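Local coordinates for protein gene product PA4716 (Pseudomonas aeruginosa, PDB 1U0K) that is of uncertain function but belongs to the PhzF family and probably works as an isomerase, at residues Glu43-Glu48 / Phe66-Glu71; Thr19-Ala24 / Glu217-Gly222; Ser30-Ala35 / Ser49-Pro54; Arg5-Leu10 / Ala280-Ser285; His77-Ala82 / Ala120-Gly125. All coordinates share one frame; numbering follows the deposited sequence.

Contact 1. Residues Glu43-Glu48 / Phe66-Glu71; sequences ELRQFE and FTLEEE
R45 and L68 meet where helix 34-44 gives way to strand 48-54, beside the end of strand 60-67, the antiparallel neighbour of 48-54. With phi at 62°, R45 leaves the helical path and brings its CA to 4.0 Å from L68 CD1. R45 NE donates to the carbonyl of R45 of the second subunit. Q46 adds its backbone: the same L68 methyl, CD1, lies 3.2 Å from Q46 O. The F47 carbonyl is shared by two neighbours. T67 CA offers it a CA-H...O contact at 3.4 Å, and a water donates to F47 O at 2.7 Å while accepting from L68 N, tying the two backbones together where no direct hydrogen bond crosses. T67 starts an ST motif, OG1 accepting from the backbone N of E69 and of E70, which turns the chain after T67. E48, the predicted active-site residue, completes the walk. F66 O receives a CA-H...O contact from E48 CA and also bonds with the backbone of S49. The E48 side chain, extended beyond CG, crosses T67 obliquely, with E48 CG 3.9 Å from T67 CG2.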
# COMPACT_ATOMS: atom_id res chain seq x y z
N GLU A 43 6.92 -2.82 -4.16
CA GLU A 43 6.84 -1.78 -5.19
C GLU A 43 5.39 -1.47 -5.55
O GLU A 43 4.99 -0.31 -5.59
CB GLU A 43 7.59 -2.22 -6.44
CG GLU A 43 7.69 -1.17 -7.52
CD GLU A 43 8.59 -0.02 -7.15
OE1 GLU A 43 8.44 1.05 -7.77
OE2 GLU A 43 9.48 -0.18 -6.28
N LEU A 44 4.60 -2.50 -5.82
CA LEU A 44 3.26 -2.30 -6.36
C LEU A 44 2.22 -2.01 -5.29
O LEU A 44 1.16 -1.47 -5.60
CB LEU A 44 2.87 -3.50 -7.22
CG LEU A 44 3.78 -3.71 -8.43
CD1 LEU A 44 3.24 -4.82 -9.31
CD2 LEU A 44 3.96 -2.40 -9.22
N ARG A 45 2.50 -2.36 -4.03
CA ARG A 45 1.69 -1.99 -2.86
C ARG A 45 0.25 -2.52 -2.86
O ARG A 45 -0.58 -2.08 -2.06
CB ARG A 45 1.73 -0.47 -2.64
CG ARG A 45 3.13 0.01 -2.39
CD ARG A 45 3.27 1.49 -2.47
NE ARG A 45 2.53 2.16 -1.42
CZ ARG A 45 3.02 2.48 -0.23
NH1 ARG A 45 4.26 2.14 0.10
NH2 ARG A 45 2.26 3.13 0.64
N GLN A 46 -0.03 -3.50 -3.71
CA GLN A 46 -1.27 -4.24 -3.60
C GLN A 46 -1.16 -5.15 -2.38
O GLN A 46 -0.06 -5.57 -2.03
CB GLN A 46 -1.52 -5.02 -4.89
CG GLN A 46 -1.50 -4.14 -6.12
CD GLN A 46 -2.58 -3.06 -6.08
OE1 GLN A 46 -3.75 -3.37 -5.92
NE2 GLN A 46 -2.17 -1.79 -6.21
N PHE A 47 -2.28 -5.44 -1.74
CA PHE A 47 -2.26 -6.20 -0.48
C PHE A 47 -1.53 -7.53 -0.72
O PHE A 47 -0.76 -7.97 0.13
CB PHE A 47 -3.67 -6.43 0.06
CG PHE A 47 -3.71 -6.81 1.52
CD1 PHE A 47 -3.93 -5.85 2.51
CD2 PHE A 47 -3.53 -8.13 1.92
CE1 PHE A 47 -3.98 -6.20 3.86
CE2 PHE A 47 -3.56 -8.48 3.27
CZ PHE A 47 -3.78 -7.52 4.24
N GLU A 48 -1.77 -8.14 -1.87
CA GLU A 48 -0.98 -9.27 -2.34
C GLU A 48 -0.59 -9.10 -3.80
O GLU A 48 -1.31 -8.46 -4.57
CB GLU A 48 -1.76 -10.58 -2.17
CG GLU A 48 -1.94 -10.97 -0.72
CD GLU A 48 -2.70 -12.25 -0.52
OE1 GLU A 48 -3.91 -12.28 -0.77
OE2 GLU A 48 -2.07 -13.25 -0.09
N PHE A 66 2.76 -13.21 -2.23
CA PHE A 66 3.37 -12.39 -1.21
C PHE A 66 2.45 -11.28 -0.76
O PHE A 66 1.76 -10.66 -1.57
CB PHE A 66 4.64 -11.73 -1.72
CG PHE A 66 5.76 -12.69 -2.01
CD1 PHE A 66 5.76 -13.44 -3.17
CD2 PHE A 66 6.82 -12.82 -1.13
CE1 PHE A 66 6.81 -14.31 -3.43
CE2 PHE A 66 7.86 -13.70 -1.38
CZ PHE A 66 7.85 -14.44 -2.53
N THR A 67 2.48 -11.00 0.54
CA THR A 67 2.02 -9.71 1.05
C THR A 67 3.22 -8.78 1.16
O THR A 67 4.34 -9.17 0.89
CB THR A 67 1.34 -9.83 2.43
OG1 THR A 67 2.32 -10.22 3.39
CG2 THR A 67 0.28 -10.89 2.45
N LEU A 68 3.00 -7.56 1.62
CA LEU A 68 4.12 -6.65 1.82
C LEU A 68 5.00 -7.12 2.98
O LEU A 68 6.13 -6.68 3.10
CB LEU A 68 3.65 -5.21 2.03
CG LEU A 68 3.56 -4.44 0.72
CD1 LEU A 68 2.35 -4.83 -0.08
CD2 LEU A 68 3.57 -2.94 0.94
N GLU A 69 4.48 -8.02 3.82
CA GLU A 69 5.23 -8.52 4.97
C GLU A 69 6.04 -9.77 4.67
O GLU A 69 7.20 -9.89 5.11
CB GLU A 69 4.28 -8.77 6.15
CG GLU A 69 3.86 -7.50 6.87
CD GLU A 69 2.58 -6.87 6.34
OE1 GLU A 69 2.20 -7.11 5.17
OE2 GLU A 69 1.95 -6.10 7.11
N GLU A 70 5.46 -10.71 3.93
CA GLU A 70 6.02 -12.06 3.83
C GLU A 70 5.37 -12.86 2.71
O GLU A 70 4.33 -12.48 2.19
CB GLU A 70 5.77 -12.80 5.15
CG GLU A 70 4.29 -13.09 5.40
CD GLU A 70 3.93 -13.29 6.86
OE1 GLU A 70 2.78 -12.94 7.26
OE2 GLU A 70 4.81 -13.80 7.59
N GLU A 71 5.96 -14.01 2.39
CA GLU A 71 5.31 -14.98 1.52
C GLU A 71 4.19 -15.71 2.26
O GLU A 71 4.34 -16.06 3.44
CB GLU A 71 6.33 -15.97 0.97
CG GLU A 71 5.73 -16.85 -0.10
CD GLU A 71 6.72 -17.80 -0.73
OE1 GLU A 71 7.92 -17.75 -0.38
OE2 GLU A 71 6.28 -18.58 -1.60
O HOH W 1 0.24 -6.58 2.23

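Contact 2. Residues Thr19-Ala24 / Glu217-Gly222; sequences TGNGLA and EDVATG
N21 spends both hydrogens of its side-chain amide on the loop 217-222. One bond runs from N21 ND2 to A220 O at 2.9 Å, with the carbonyl oxygen close to the amide plane but the donor well above the plane of the carbonyl. The other runs from N21 ND2 to D218 OD1 at 3.0 Å and reaches the carboxylate from above its plane. The two side chains cross at about a right angle, their flat groups 59° apart. CG of N21 stands anti to the backbone N (chi1 -154°); the side chains of N21 and V219 slide past each other in opposite directions, with V219 CB 3.8 Å from N21 CG. V219 CG1 packs on the G20 carbonyl.

A water completes the first shell: it donates to N21 OD1 and to D218 OD1 and accepts from V219 N. One shell out, T221 OG1 donates to D218 OD2 at 2.6 Å, and Q248 NE2 in turn donates to T221 OG1. R254 NE bonds to G20 O.

The site lies close to E48, the predicted active-site residue, as expected where the two halves of a PhzF-like fold meet. With ND2 facing two acceptors and OD1 facing a water that donates, the amide has one sensible orientation, and D218, gripped at both oxygens, should have little freedom to turn.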
# COMPACT_ATOMS: atom_id res chain seq x y z
N THR A 19 -13.22 -1.44 -8.14
CA THR A 19 -13.92 -1.94 -6.96
C THR A 19 -13.25 -3.24 -6.52
O THR A 19 -12.34 -3.72 -7.18
CB THR A 19 -15.42 -2.20 -7.26
OG1 THR A 19 -15.56 -3.27 -8.20
CG2 THR A 19 -16.08 -1.01 -7.93
N GLY A 20 -13.72 -3.82 -5.42
CA GLY A 20 -13.19 -5.09 -4.96
C GLY A 20 -11.74 -4.97 -4.52
O GLY A 20 -11.27 -3.91 -4.13
N ASN A 21 -11.02 -6.09 -4.59
CA ASN A 21 -9.67 -6.17 -4.07
C ASN A 21 -8.61 -6.11 -5.17
O ASN A 21 -8.54 -7.01 -5.99
CB ASN A 21 -9.50 -7.46 -3.25
CG ASN A 21 -8.43 -7.35 -2.20
OD1 ASN A 21 -7.64 -6.40 -2.20
ND2 ASN A 21 -8.42 -8.29 -1.25
N GLY A 22 -7.76 -5.09 -5.16
CA GLY A 22 -6.72 -4.95 -6.15
C GLY A 22 -5.63 -5.99 -5.97
O GLY A 22 -5.29 -6.39 -4.85
N LEU A 23 -5.08 -6.42 -7.10
CA LEU A 23 -4.08 -7.49 -7.15
C LEU A 23 -3.14 -7.25 -8.31
O LEU A 23 -3.59 -6.93 -9.41
CB LEU A 23 -4.80 -8.81 -7.41
CG LEU A 23 -3.97 -10.06 -7.68
CD1 LEU A 23 -3.31 -10.54 -6.40
CD2 LEU A 23 -4.84 -11.14 -8.28
N ALA A 24 -1.83 -7.46 -8.10
CA ALA A 24 -0.87 -7.51 -9.19
C ALA A 24 -0.53 -8.96 -9.52
O ALA A 24 -0.30 -9.77 -8.61
CB ALA A 24 0.38 -6.75 -8.88
N GLU A 217 -6.35 -2.78 6.36
CA GLU A 217 -7.45 -3.72 6.34
C GLU A 217 -7.56 -4.32 4.95
O GLU A 217 -7.44 -3.61 3.96
CB GLU A 217 -8.76 -3.02 6.73
CG GLU A 217 -9.91 -3.97 7.01
CD GLU A 217 -11.22 -3.26 7.33
OE1 GLU A 217 -11.17 -2.04 7.62
OE2 GLU A 217 -12.28 -3.92 7.30
N ASP A 218 -7.78 -5.63 4.88
CA ASP A 218 -7.92 -6.32 3.60
C ASP A 218 -9.36 -6.15 3.14
O ASP A 218 -10.28 -6.29 3.94
CB ASP A 218 -7.57 -7.80 3.76
CG ASP A 218 -7.32 -8.52 2.43
OD1 ASP A 218 -7.00 -7.87 1.41
OD2 ASP A 218 -7.41 -9.76 2.34
N VAL A 219 -9.54 -5.86 1.86
CA VAL A 219 -10.86 -5.63 1.27
C VAL A 219 -11.70 -6.92 1.24
O VAL A 219 -12.88 -6.90 1.59
CB VAL A 219 -10.73 -5.07 -0.17
CG1 VAL A 219 -12.09 -4.97 -0.86
CG2 VAL A 219 -10.03 -3.70 -0.16
N ALA A 220 -11.10 -8.02 0.80
CA ALA A 220 -11.83 -9.27 0.59
C ALA A 220 -10.86 -10.44 0.56
O ALA A 220 -10.08 -10.57 -0.39
CB ALA A 220 -12.63 -9.20 -0.70
N THR A 221 -10.93 -11.31 1.57
CA THR A 221 -9.90 -12.30 1.85
C THR A 221 -10.35 -13.70 1.44
O THR A 221 -11.07 -14.37 2.17
CB THR A 221 -9.58 -12.26 3.36
OG1 THR A 221 -9.31 -10.91 3.77
CG2 THR A 221 -8.30 -13.01 3.69
N GLY A 222 -9.91 -14.14 0.26
CA GLY A 222 -10.28 -15.45 -0.24
C GLY A 222 -9.78 -16.60 0.62
O GLY A 222 -10.41 -17.66 0.69
O HOH W 2 -7.00 -5.44 0.24

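Contact 3. Residues Ser30-Ala35 / Ser49-Pro54; sequences SALDDA and SIFLLP
F51, L53 and P54 are the residues of strand 48-54 that meet the loop leading into helix 34-44, the helix that connects strand 21-26 to its parallel neighbour 48-54. F51 comes first. Its ring is approached obliquely by L32, whose CD1 lies 3.9 Å from F51 CD2 and equally far from CE2, the two side chains crossing at about a right angle. L32 CD1 is anti to CA (chi2 180°), which carries this methyl out to the ring. F51 also stacks on F26 of strand 21-26 and touches M37 and T41 of the helix, so L32 extends an apolar layer already formed between helix and strands. L52 turns its side chain to the other side of the sheet, where A82 and L86 of helix 78-90 receive it.

L53 then returns to the loop: its CD2 rests 3.7 Å from S30 N, lying mainly against the S30 backbone. P54 ends the series, with CD at 3.7 Å from S30 OG. That hydroxyl is held by D28 OD1, and the proline ring merely lies against it. Just beyond L32, D33 occupies the N-cap position of the helix and OD1 accepts from A36 N.

With no hydrogen bond between the segments, the contact rests on van der Waals packing, apolar between L32 and F51 and against backbone and hydroxyl at S30; it probably adds little directional specificity.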
# COMPACT_ATOMS: atom_id res chain seq x y z
N SER A 30 9.66 -16.20 -14.16
CA SER A 30 10.80 -17.13 -14.24
C SER A 30 12.17 -16.48 -14.02
O SER A 30 13.10 -17.14 -13.59
CB SER A 30 10.80 -17.88 -15.59
OG SER A 30 9.67 -18.71 -15.72
N ALA A 31 12.28 -15.19 -14.32
CA ALA A 31 13.54 -14.47 -14.18
C ALA A 31 13.80 -13.91 -12.78
O ALA A 31 14.90 -13.43 -12.50
CB ALA A 31 13.61 -13.36 -15.20
N LEU A 32 12.80 -13.98 -11.89
CA LEU A 32 12.90 -13.36 -10.56
C LEU A 32 13.29 -14.33 -9.47
O LEU A 32 12.74 -15.43 -9.37
CB LEU A 32 11.55 -12.74 -10.18
CG LEU A 32 10.99 -11.67 -11.10
CD1 LEU A 32 9.64 -11.18 -10.56
CD2 LEU A 32 11.95 -10.49 -11.27
N ASP A 33 14.20 -13.92 -8.60
CA ASP A 33 14.45 -14.67 -7.38
C ASP A 33 13.48 -14.24 -6.27
O ASP A 33 12.69 -13.32 -6.47
CB ASP A 33 15.93 -14.63 -6.96
CG ASP A 33 16.43 -13.25 -6.55
OD1 ASP A 33 15.62 -12.32 -6.34
OD2 ASP A 33 17.65 -13.02 -6.40
N ASP A 34 13.53 -14.91 -5.13
CA ASP A 34 12.59 -14.65 -4.04
C ASP A 34 12.67 -13.21 -3.53
O ASP A 34 11.64 -12.59 -3.24
CB ASP A 34 12.82 -15.61 -2.88
CG ASP A 34 12.53 -17.05 -3.24
OD1 ASP A 34 12.25 -17.36 -4.42
OD2 ASP A 34 12.54 -17.95 -2.38
N ALA A 35 13.88 -12.69 -3.41
CA ALA A 35 14.08 -11.32 -2.95
C ALA A 35 13.42 -10.37 -3.93
O ALA A 35 12.79 -9.40 -3.51
CB ALA A 35 15.56 -11.00 -2.82
N SER A 49 0.59 -9.62 -4.15
CA SER A 49 0.98 -9.88 -5.54
C SER A 49 1.17 -11.39 -5.71
O SER A 49 1.55 -12.08 -4.77
CB SER A 49 2.28 -9.16 -5.92
OG SER A 49 2.10 -7.76 -6.04
N ILE A 50 0.90 -11.88 -6.91
CA ILE A 50 1.10 -13.29 -7.24
C ILE A 50 2.00 -13.40 -8.46
O ILE A 50 1.89 -12.62 -9.41
CB ILE A 50 -0.26 -14.04 -7.45
CG1 ILE A 50 -0.02 -15.50 -7.84
CG2 ILE A 50 -1.16 -13.33 -8.45
CD1 ILE A 50 -1.21 -16.38 -7.66
N PHE A 51 2.90 -14.37 -8.40
CA PHE A 51 3.95 -14.59 -9.40
C PHE A 51 3.76 -15.99 -9.96
O PHE A 51 3.74 -16.95 -9.20
CB PHE A 51 5.33 -14.44 -8.75
CG PHE A 51 5.58 -13.07 -8.19
CD1 PHE A 51 5.11 -12.73 -6.93
CD2 PHE A 51 6.23 -12.09 -8.94
CE1 PHE A 51 5.29 -11.46 -6.43
CE2 PHE A 51 6.40 -10.81 -8.44
CZ PHE A 51 5.93 -10.50 -7.17
N LEU A 52 3.60 -16.09 -11.28
CA LEU A 52 3.36 -17.36 -11.96
C LEU A 52 4.62 -17.86 -12.65
O LEU A 52 5.36 -17.10 -13.26
CB LEU A 52 2.22 -17.23 -12.97
CG LEU A 52 0.87 -16.72 -12.43
CD1 LEU A 52 -0.19 -16.65 -13.53
CD2 LEU A 52 0.36 -17.56 -11.27
N LEU A 53 4.82 -19.17 -12.58
CA LEU A 53 5.98 -19.82 -13.18
C LEU A 53 5.44 -20.88 -14.15
O LEU A 53 4.93 -21.92 -13.72
CB LEU A 53 6.86 -20.43 -12.09
CG LEU A 53 7.24 -19.43 -10.99
CD1 LEU A 53 7.73 -20.13 -9.73
CD2 LEU A 53 8.29 -18.45 -11.51
N PRO A 54 5.53 -20.61 -15.45
CA PRO A 54 5.06 -21.57 -16.45
C PRO A 54 5.95 -22.81 -16.50
O PRO A 54 7.10 -22.80 -16.07
CB PRO A 54 5.15 -20.79 -17.77
CG PRO A 54 6.19 -19.78 -17.54
CD PRO A 54 6.10 -19.40 -16.08

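Contact 4. Residues Arg5-Leu10 / Ala280-Ser285; sequences RRYWQL and AELLTS
R5, R6 and Y7 at the start of the chain run antiparallel to A280-L282 near its end, and backbone hydrogen bonds set the register. A280 N donates to Y7 O at 2.8 Å and Y7 N returns to A280 O, making these two a hydrogen-bonded pair; L282 N reaches R5 O almost straight, at 177°. R6 and E281 form the non-hydrogen-bonded pair between them.

Aromatic and apolar contacts fill the face bearing Y7. A280 CB sits 3.4 Å from the centroid of the Y7 ring, 16° off its normal, a CH-pi contact over the face, while L282 CD2 meets the ring's edge in plane. L282 CB, for its part, lies over one face of the R5 guanidinium.

Polar side-chain contacts lie around R5. Its NH2 donates to T284 O at 2.7 Å, nearly along the C=O axis, with a weak bond from NH1 to the same oxygen. A water accepts from R5 N and donates to L282 O. R6 and E281 run side by side, yet R6 NE stays 4.7 Å from E281 OE1; R6 forms its salt bridge with D27, and E281 OE2 is hydrogen-bonded to S4 OG.

Because A280-L282 also pair with a strand of the second subunit, backbone bonding ties both chain termini into a sheet that continues across the dimer.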
# COMPACT_ATOMS: atom_id res chain seq x y z
N ARG A 5 8.68 -8.61 -20.28
CA ARG A 5 8.09 -9.10 -19.05
C ARG A 5 7.03 -8.10 -18.62
O ARG A 5 7.17 -6.90 -18.86
CB ARG A 5 9.12 -9.23 -17.94
CG ARG A 5 10.28 -10.19 -18.22
CD ARG A 5 11.65 -9.60 -17.89
NE ARG A 5 11.86 -8.29 -18.52
CZ ARG A 5 12.29 -7.19 -17.89
NH1 ARG A 5 12.58 -7.20 -16.60
NH2 ARG A 5 12.43 -6.05 -18.58
N ARG A 6 5.97 -8.61 -18.03
CA ARG A 6 4.81 -7.81 -17.72
C ARG A 6 4.28 -8.16 -16.35
O ARG A 6 4.45 -9.28 -15.87
CB ARG A 6 3.67 -8.08 -18.70
CG ARG A 6 4.00 -7.80 -20.15
CD ARG A 6 3.04 -8.47 -21.14
NE ARG A 6 2.95 -9.92 -20.94
CZ ARG A 6 2.15 -10.72 -21.65
NH1 ARG A 6 1.36 -10.24 -22.61
NH2 ARG A 6 2.13 -12.02 -21.39
N TYR A 7 3.61 -7.19 -15.75
CA TYR A 7 2.64 -7.48 -14.70
C TYR A 7 1.31 -6.86 -15.07
O TYR A 7 1.21 -6.04 -16.00
CB TYR A 7 3.14 -7.03 -13.33
CG TYR A 7 3.20 -5.54 -13.12
CD1 TYR A 7 2.09 -4.82 -12.77
CD2 TYR A 7 4.39 -4.85 -13.31
CE1 TYR A 7 2.14 -3.44 -12.58
CE2 TYR A 7 4.46 -3.47 -13.11
CZ TYR A 7 3.33 -2.78 -12.76
OH TYR A 7 3.36 -1.41 -12.58
N TRP A 8 0.28 -7.26 -14.35
CA TRP A 8 -1.08 -6.84 -14.64
C TRP A 8 -1.77 -6.43 -13.36
O TRP A 8 -1.62 -7.10 -12.35
CB TRP A 8 -1.88 -7.97 -15.28
CG TRP A 8 -1.22 -8.60 -16.46
CD1 TRP A 8 -0.11 -9.41 -16.47
CD2 TRP A 8 -1.64 -8.50 -17.83
NE1 TRP A 8 0.18 -9.80 -17.75
CE2 TRP A 8 -0.75 -9.26 -18.60
CE3 TRP A 8 -2.70 -7.84 -18.48
CZ2 TRP A 8 -0.87 -9.38 -19.99
CZ3 TRP A 8 -2.81 -7.96 -19.85
CH2 TRP A 8 -1.91 -8.72 -20.58
N GLN A 9 -2.55 -5.36 -13.42
CA GLN A 9 -3.37 -4.89 -12.31
C GLN A 9 -4.79 -5.37 -12.53
O GLN A 9 -5.38 -5.12 -13.57
CB GLN A 9 -3.32 -3.36 -12.23
CG GLN A 9 -4.20 -2.75 -11.15
CD GLN A 9 -3.77 -3.13 -9.74
OE1 GLN A 9 -2.62 -3.50 -9.50
NE2 GLN A 9 -4.71 -3.04 -8.81
N LEU A 10 -5.31 -6.13 -11.58
CA LEU A 10 -6.65 -6.71 -11.63
C LEU A 10 -7.41 -6.33 -10.37
O LEU A 10 -6.82 -6.03 -9.35
CB LEU A 10 -6.57 -8.24 -11.68
CG LEU A 10 -6.26 -8.91 -13.01
CD1 LEU A 10 -4.90 -8.59 -13.53
CD2 LEU A 10 -6.41 -10.42 -12.86
N ALA A 280 1.23 -3.77 -17.68
CA ALA A 280 2.47 -3.02 -17.48
C ALA A 280 3.65 -3.77 -18.05
O ALA A 280 3.82 -4.97 -17.80
CB ALA A 280 2.69 -2.75 -16.00
N GLU A 281 4.47 -3.08 -18.82
CA GLU A 281 5.72 -3.60 -19.36
C GLU A 281 6.88 -3.17 -18.48
O GLU A 281 7.02 -1.99 -18.20
CB GLU A 281 5.91 -3.04 -20.77
CG GLU A 281 5.07 -3.73 -21.81
CD GLU A 281 5.71 -5.03 -22.30
OE1 GLU A 281 4.94 -5.98 -22.52
OE2 GLU A 281 6.95 -5.10 -22.46
N LEU A 282 7.71 -4.11 -18.05
CA LEU A 282 8.87 -3.80 -17.22
C LEU A 282 9.95 -3.22 -18.10
O LEU A 282 10.21 -3.72 -19.19
CB LEU A 282 9.40 -5.05 -16.49
CG LEU A 282 8.52 -5.64 -15.41
CD1 LEU A 282 9.32 -6.67 -14.64
CD2 LEU A 282 7.94 -4.58 -14.50
N LEU A 283 10.58 -2.17 -17.60
CA LEU A 283 11.58 -1.40 -18.34
C LEU A 283 12.99 -1.62 -17.78
O LEU A 283 13.95 -1.13 -18.33
CB LEU A 283 11.22 0.09 -18.29
CG LEU A 283 9.83 0.45 -18.85
CD1 LEU A 283 9.53 1.91 -18.55
CD2 LEU A 283 9.75 0.15 -20.33
N THR A 284 13.10 -2.35 -16.67
CA THR A 284 14.39 -2.61 -16.04
C THR A 284 14.97 -3.94 -16.53
O THR A 284 14.35 -4.63 -17.33
CB THR A 284 14.27 -2.66 -14.51
OG1 THR A 284 13.26 -3.60 -14.14
CG2 THR A 284 13.80 -1.32 -13.97
N SER A 285 16.16 -4.27 -16.06
CA SER A 285 16.85 -5.46 -16.53
C SER A 285 16.25 -6.70 -15.87
O SER A 285 15.80 -6.65 -14.71
CB SER A 285 18.35 -5.35 -16.25
OG SER A 285 18.61 -5.06 -14.89
O HOH W 3 10.04 -5.94 -20.61

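Contact 5. Residues His77-Ala82 / Ala120-Gly125; sequences HPLLGA and AEMDQG
In the helical turn that presses L79 and L80 on A120 and the selenomethionine M122, the shortest polar bond is internal: A82 N donates to P78 O at 3.0 Å. No hydrogen bond crosses to the strand, and the contact is made by methyl groups. L80 CD2 does most of the work. It lies 3.6 Å from A120 O and reaches A120 CB on one hand and M122 CB, CG and SE on the other, so that a single methyl is set against two successive inward-facing residues of the strand. A120 CB in return rests on the helix backbone, 3.5 Å from L80 O. The arrangement is consistent with the diaminopimelate epimerase-type fold of this clan, in which strands wrap around a central helix, here 78-90; strand segment 120-125 is inclined at 129° to the helix segment. M122 CG stands between the backbone N and the carbonyl carbon (chi1 68°), and a bend at chi3 turns CE to L79. The two side chains cross at about a right angle, with L79 CD1 at 3.6 Å from M122 CE. V107 and L109 of strand 106-114 touch this pair too. E121, between A120 and M122, points away from the helix and forms a salt bridge with R110.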
# COMPACT_ATOMS: atom_id res chain seq x y z
N HIS A 77 -7.52 -15.60 -2.85
CA HIS A 77 -8.06 -14.88 -4.02
C HIS A 77 -7.04 -14.37 -5.10
O HIS A 77 -7.45 -14.07 -6.21
CB HIS A 77 -8.93 -13.71 -3.58
CG HIS A 77 -8.14 -12.59 -3.00
ND1 HIS A 77 -7.62 -12.63 -1.73
CD2 HIS A 77 -7.71 -11.43 -3.55
CE1 HIS A 77 -6.91 -11.54 -1.52
NE2 HIS A 77 -6.95 -10.80 -2.60
N PRO A 78 -5.75 -14.24 -4.80
CA PRO A 78 -4.78 -14.07 -5.90
C PRO A 78 -4.89 -15.18 -6.94
O PRO A 78 -4.62 -14.94 -8.11
CB PRO A 78 -3.44 -14.10 -5.18
CG PRO A 78 -3.75 -13.52 -3.86
CD PRO A 78 -5.07 -14.17 -3.49
N LEU A 79 -5.30 -16.38 -6.53
CA LEU A 79 -5.47 -17.48 -7.47
C LEU A 79 -6.63 -17.23 -8.44
O LEU A 79 -6.52 -17.56 -9.61
CB LEU A 79 -5.63 -18.83 -6.75
CG LEU A 79 -4.51 -19.31 -5.82
CD1 LEU A 79 -4.85 -20.69 -5.25
CD2 LEU A 79 -3.15 -19.38 -6.47
N LEU A 80 -7.72 -16.63 -7.96
CA LEU A 80 -8.84 -16.25 -8.82
C LEU A 80 -8.40 -15.26 -9.88
O LEU A 80 -8.77 -15.40 -11.05
CB LEU A 80 -9.96 -15.63 -8.00
CG LEU A 80 -10.61 -16.55 -6.98
CD1 LEU A 80 -11.74 -15.78 -6.29
CD2 LEU A 80 -11.11 -17.84 -7.61
N GLY A 81 -7.63 -14.26 -9.47
CA GLY A 81 -7.10 -13.26 -10.40
C GLY A 81 -6.18 -13.89 -11.43
O GLY A 81 -6.28 -13.58 -12.62
N ALA A 82 -5.29 -14.77 -10.99
CA ALA A 82 -4.43 -15.48 -11.91
C ALA A 82 -5.23 -16.28 -12.95
O ALA A 82 -4.92 -16.24 -14.14
CB ALA A 82 -3.47 -16.39 -11.15
N ALA A 120 -14.28 -16.34 -11.83
CA ALA A 120 -13.36 -17.41 -11.51
C ALA A 120 -13.74 -18.07 -10.19
O ALA A 120 -14.26 -17.43 -9.28
CB ALA A 120 -11.94 -16.86 -11.43
N GLU A 121 -13.47 -19.37 -10.10
CA GLU A 121 -13.78 -20.15 -8.92
C GLU A 121 -12.67 -21.14 -8.63
O GLU A 121 -12.03 -21.65 -9.54
CB GLU A 121 -15.09 -20.90 -9.17
CG GLU A 121 -15.61 -21.73 -8.02
CD GLU A 121 -16.85 -22.48 -8.44
OE1 GLU A 121 -17.91 -21.84 -8.57
OE2 GLU A 121 -16.76 -23.70 -8.68
N MSE A 122 -12.46 -21.42 -7.35
CA MSE A 122 -11.44 -22.35 -6.93
C MSE A 122 -12.01 -23.37 -5.94
O MSE A 122 -12.96 -23.07 -5.23
CB MSE A 122 -10.28 -21.61 -6.27
CG MSE A 122 -10.62 -20.96 -4.94
SE MSE A 122 -9.27 -19.67 -4.42
CE MSE A 122 -8.09 -20.79 -3.76
N ASP A 123 -11.42 -24.56 -5.94
CA ASP A 123 -11.71 -25.61 -4.96
C ASP A 123 -10.62 -25.61 -3.90
O ASP A 123 -9.48 -25.98 -4.17
CB ASP A 123 -11.79 -26.97 -5.67
CG ASP A 123 -12.23 -28.10 -4.74
OD1 ASP A 123 -12.69 -27.83 -3.60
OD2 ASP A 123 -12.16 -29.30 -5.08
N GLN A 124 -10.97 -25.16 -2.70
CA GLN A 124 -10.02 -25.08 -1.60
C GLN A 124 -9.89 -26.38 -0.79
O GLN A 124 -9.08 -26.46 0.13
CB GLN A 124 -10.41 -23.94 -0.66
CG GLN A 124 -10.42 -22.58 -1.35
CD GLN A 124 -10.38 -21.42 -0.38
OE1 GLN A 124 -10.59 -21.59 0.82
NE2 GLN A 124 -10.10 -20.24 -0.89
N GLY A 125 -10.66 -27.40 -1.16
CA GLY A 125 -10.66 -28.66 -0.43
C GLY A 125 -11.45 -28.53 0.85
O GLY A 125 -12.14 -27.54 1.07

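Contact 1 holds E48, the predicted active-site residue, and contacts 2 and 5 border it. The centres of contacts 1 and 2 are about 12 Å apart. In contact 2 the side chain of D218 is about 5 Å from that of E48. Contact 5 supplies the start of helix 78-90: E48 OE1 packs on P78 CG at 3.3 Å, and H77 also touches N21 of contact 2. Contact 3 shares helix 34-44 with contact 1 and joins it through S49 N and F66 O, 3.0 Å apart. Contact 4 lies away from this site, but Q9 NE2 bonds to Q46 OE1 of contact 1, and both contacts reach the second subunit. Strand 21-26 runs between the strands of contacts 3 and 4.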